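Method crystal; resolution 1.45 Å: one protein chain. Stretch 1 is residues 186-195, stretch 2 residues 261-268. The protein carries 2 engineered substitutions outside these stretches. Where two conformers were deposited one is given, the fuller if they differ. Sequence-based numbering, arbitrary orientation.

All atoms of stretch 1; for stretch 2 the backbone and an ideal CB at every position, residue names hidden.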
# COMPACT_ATOMS: atom_id res chain seq x y z
N VAL A 186 -17.08 2.30 9.51
CA VAL A 186 -16.45 1.01 9.79
C VAL A 186 -16.06 0.93 11.26
O VAL A 186 -16.38 -0.04 11.96
CB VAL A 186 -15.21 0.81 8.88
CG1 VAL A 186 -14.33 -0.33 9.41
CG2 VAL A 186 -15.62 0.55 7.43
N ALA A 187 -15.31 1.93 11.74
CA ALA A 187 -14.90 1.93 13.14
C ALA A 187 -16.10 1.97 14.08
O ALA A 187 -16.12 1.28 15.10
CB ALA A 187 -13.97 3.13 13.40
N SER A 188 -17.13 2.75 13.73
CA SER A 188 -18.30 2.88 14.59
C SER A 188 -19.03 1.56 14.72
O SER A 188 -19.49 1.19 15.81
CB SER A 188 -19.20 3.94 14.00
OG SER A 188 -20.19 4.33 14.92
N VAL A 189 -19.16 0.83 13.61
CA VAL A 189 -19.83 -0.47 13.64
C VAL A 189 -18.99 -1.48 14.39
O VAL A 189 -19.51 -2.27 15.19
CB VAL A 189 -20.16 -0.92 12.21
CG1 VAL A 189 -20.60 -2.40 12.17
CG2 VAL A 189 -21.25 -0.05 11.62
N ALA A 190 -17.68 -1.47 14.18
CA ALA A 190 -16.81 -2.39 14.91
C ALA A 190 -16.88 -2.14 16.42
O ALA A 190 -16.89 -3.10 17.21
CB ALA A 190 -15.37 -2.28 14.40
N LEU A 191 -16.94 -0.88 16.84
CA LEU A 191 -16.99 -0.57 18.27
C LEU A 191 -18.35 -0.93 18.86
O LEU A 191 -18.43 -1.40 20.00
CB LEU A 191 -16.64 0.89 18.51
CG LEU A 191 -15.17 1.27 18.28
CD1 LEU A 191 -15.00 2.76 18.16
CD2 LEU A 191 -14.28 0.68 19.36
N GLN A 192 -19.43 -0.76 18.10
CA GLN A 192 -20.73 -1.25 18.57
C GLN A 192 -20.70 -2.77 18.70
O GLN A 192 -21.17 -3.33 19.70
CB GLN A 192 -21.83 -0.84 17.60
CG GLN A 192 -22.21 0.62 17.64
CD GLN A 192 -23.21 0.96 16.57
OE1 GLN A 192 -24.40 0.68 16.72
NE2 GLN A 192 -22.74 1.51 15.47
N ALA A 193 -20.16 -3.46 17.70
CA ALA A 193 -20.10 -4.92 17.76
C ALA A 193 -19.30 -5.40 18.97
O ALA A 193 -19.67 -6.39 19.60
CB ALA A 193 -19.53 -5.48 16.45
N LYS A 194 -18.23 -4.70 19.32
CA LYS A 194 -17.48 -5.08 20.52
C LYS A 194 -18.33 -4.88 21.76
O LYS A 194 -18.41 -5.77 22.62
CB LYS A 194 -16.19 -4.28 20.61
CG LYS A 194 -15.38 -4.58 21.87
CD LYS A 194 -13.89 -4.31 21.66
CE LYS A 194 -13.61 -2.86 21.31
NZ LYS A 194 -14.05 -1.92 22.38
N GLN A 195 -19.01 -3.74 21.87
CA GLN A 195 -19.82 -3.48 23.05
C GLN A 195 -20.97 -4.46 23.18
O GLN A 195 -21.34 -4.87 24.29
CB GLN A 195 -20.34 -2.04 23.02
CG GLN A 195 -20.89 -1.58 24.36
CD GLN A 195 -19.82 -1.56 25.44
OE1 GLN A 195 -18.65 -1.28 25.16
NE2 GLN A 195 -20.20 -1.86 26.66
N UNK A 261 -7.71 0.89 26.06
CA UNK A 261 -8.64 -0.13 26.54
C UNK A 261 -9.90 -0.20 25.69
O UNK A 261 -10.45 -1.29 25.47
CB UNK A 261 -9.02 0.14 28.00
N UNK A 262 -10.38 0.95 25.20
CA UNK A 262 -11.56 0.97 24.35
C UNK A 262 -11.30 0.36 22.99
O UNK A 262 -12.23 -0.15 22.36
CB UNK A 262 -12.06 2.41 24.18
N UNK A 263 -10.05 0.40 22.51
CA UNK A 263 -9.70 -0.16 21.21
C UNK A 263 -9.28 -1.62 21.27
O UNK A 263 -9.25 -2.29 20.23
CB UNK A 263 -8.57 0.66 20.58
N UNK A 264 -8.96 -2.15 22.44
CA UNK A 264 -8.55 -3.54 22.53
C UNK A 264 -9.63 -4.45 21.95
O UNK A 264 -10.82 -4.28 22.20
CB UNK A 264 -8.25 -3.92 23.98
N UNK A 265 -9.21 -5.41 21.13
CA UNK A 265 -10.14 -6.33 20.51
C UNK A 265 -10.77 -5.85 19.21
O UNK A 265 -11.57 -6.59 18.62
CB UNK A 265 -11.25 -6.65 21.51
N UNK A 266 -10.45 -4.65 18.76
CA UNK A 266 -10.93 -4.17 17.46
C UNK A 266 -10.51 -5.17 16.38
O UNK A 266 -9.46 -5.80 16.49
CB UNK A 266 -10.38 -2.77 17.15
N UNK A 267 -11.31 -5.33 15.32
CA UNK A 267 -10.93 -6.29 14.28
C UNK A 267 -9.62 -5.91 13.58
O UNK A 267 -9.22 -4.74 13.54
CB UNK A 267 -12.05 -6.40 13.24
N UNK A 268 -8.98 -6.91 12.99
CA UNK A 268 -7.83 -6.66 12.13
C UNK A 268 -8.22 -5.64 11.07
O UNK A 268 -9.32 -5.69 10.51
CB UNK A 268 -7.33 -7.95 11.48

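Stretch 1 is a helix whose contact surface runs through Ala-187, Ala-190, Leu-191 and Lys-194: small and apolar at one end, charged at the other. Stretch 2 passes it as the last turn of a helix, then a turn, then an extended segment.

Position 261 is helical, its CB directed sideways with nothing of stretch 1 within 5.5 Å. Most helix-compatible residues would do, and Ala-261 is found. What counts is its carbonyl: the O of water 1 lies 2.8 Å from Ala-261 O and can donate to it.

At 262 the ideal CB also points sideways, 5.1 Å from Lys-194 NZ. An acidic or polar side chain could be imagined here, yet the backbone has already met the charge: the NZ of Lys-194 donates to the O of 262 at 2.5 Å, a short hydrogen bond. The residue is Gln-262, whose side chain ends farther from the lysine than it begins; the carbonyl does the binding.

Position 263 points its CB away, so stretch 1 imposes little; a long apolar chain could still bring its end near Leu-191. Leu-263 does so, its CD2 coming 4.4 Å from Leu-191 CD2.

Position 264 leaves helical angles, and its CB points away into space free of stretch 1. Many residues would suit. Lys-264 carries an extended side chain that makes no close contact with stretch 1, while its O lies 2.7 Å from the O of water 1, which can donate to it as well, though that water has more acceptors in reach than protons. Water 1 in turn accepts from Lys-194 NZ, 2.8 Å from its O, so one ammonium group engages the helix end directly and also binds this water.

Position 265 has phi/psi of 85/0, in the type II turn from 263 to 266. An ideal CB would lie 3.5 Å from Lys-194 CD and would jam against the preceding carbonyl O. The backbone alone calls for glycine, and Gly-265 is there. The turn is closed by the N of 266 donating to Leu-263 O at 3.0 Å.

At 266 the CB starts sideways, but beyond it lies an apolar patch made by two alanines and a leucine. A large side chain, aromatic or long aliphatic, could reach it. Phe-266, with chi1 t, does: CZ lies 3.8 Å from Ala-187 CA, CE1 3.8 Å from Ala-190 CB, and CD1 4.1 Å from Leu-191 CD2. Ala-187 and Leu-191 meet the ring at its edge.

Position 267, at -63/157, permits proline and many others; its ideal CB is 5.4 Å from Ala-190 CB. The CB of Pro-267 makes no close contact with Ala-190, but its ring CD packs 3.8 Å from Ala-190 CB.

Position 268 is out of reach, leaving the choice unconstrained by stretch 1; it is Glu-268.

Stretch 2, residues 261-268: AQLKGFPE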
# COMPACT_ATOMS: atom_id res chain seq x y z
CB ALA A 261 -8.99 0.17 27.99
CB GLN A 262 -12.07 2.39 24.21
CG GLN A 262 -12.79 2.89 25.47
CD GLN A 262 -13.16 4.35 25.41
OE1 GLN A 262 -12.34 5.21 25.07
NE2 GLN A 262 -14.39 4.65 25.79
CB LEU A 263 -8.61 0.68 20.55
CG LEU A 263 -9.03 2.11 20.22
CD1 LEU A 263 -7.85 2.93 19.75
CD2 LEU A 263 -10.17 2.11 19.19
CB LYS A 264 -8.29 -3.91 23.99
CG LYS A 264 -7.73 -5.31 24.18
CD LYS A 264 -7.56 -5.65 25.66
CE LYS A 264 -7.04 -7.08 25.84
NZ LYS A 264 -6.33 -7.26 27.14
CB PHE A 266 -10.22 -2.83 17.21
CG PHE A 266 -10.85 -1.90 16.19
CD1 PHE A 266 -11.91 -1.06 16.52
CD2 PHE A 266 -10.29 -1.77 14.93
CE1 PHE A 266 -12.41 -0.16 15.61
CE2 PHE A 266 -10.80 -0.86 14.00
CZ PHE A 266 -11.85 -0.06 14.34
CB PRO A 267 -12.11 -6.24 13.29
CG PRO A 267 -13.27 -5.73 14.11
CD PRO A 267 -12.66 -4.78 15.11
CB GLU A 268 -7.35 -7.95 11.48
CG GLU A 268 -6.94 -9.00 12.51
CD GLU A 268 -5.94 -10.02 12.00
OE1 GLU A 268 -5.22 -9.78 11.02
OE2 GLU A 268 -5.88 -11.11 12.62
O HOH W 1 -12.23 -3.01 24.19
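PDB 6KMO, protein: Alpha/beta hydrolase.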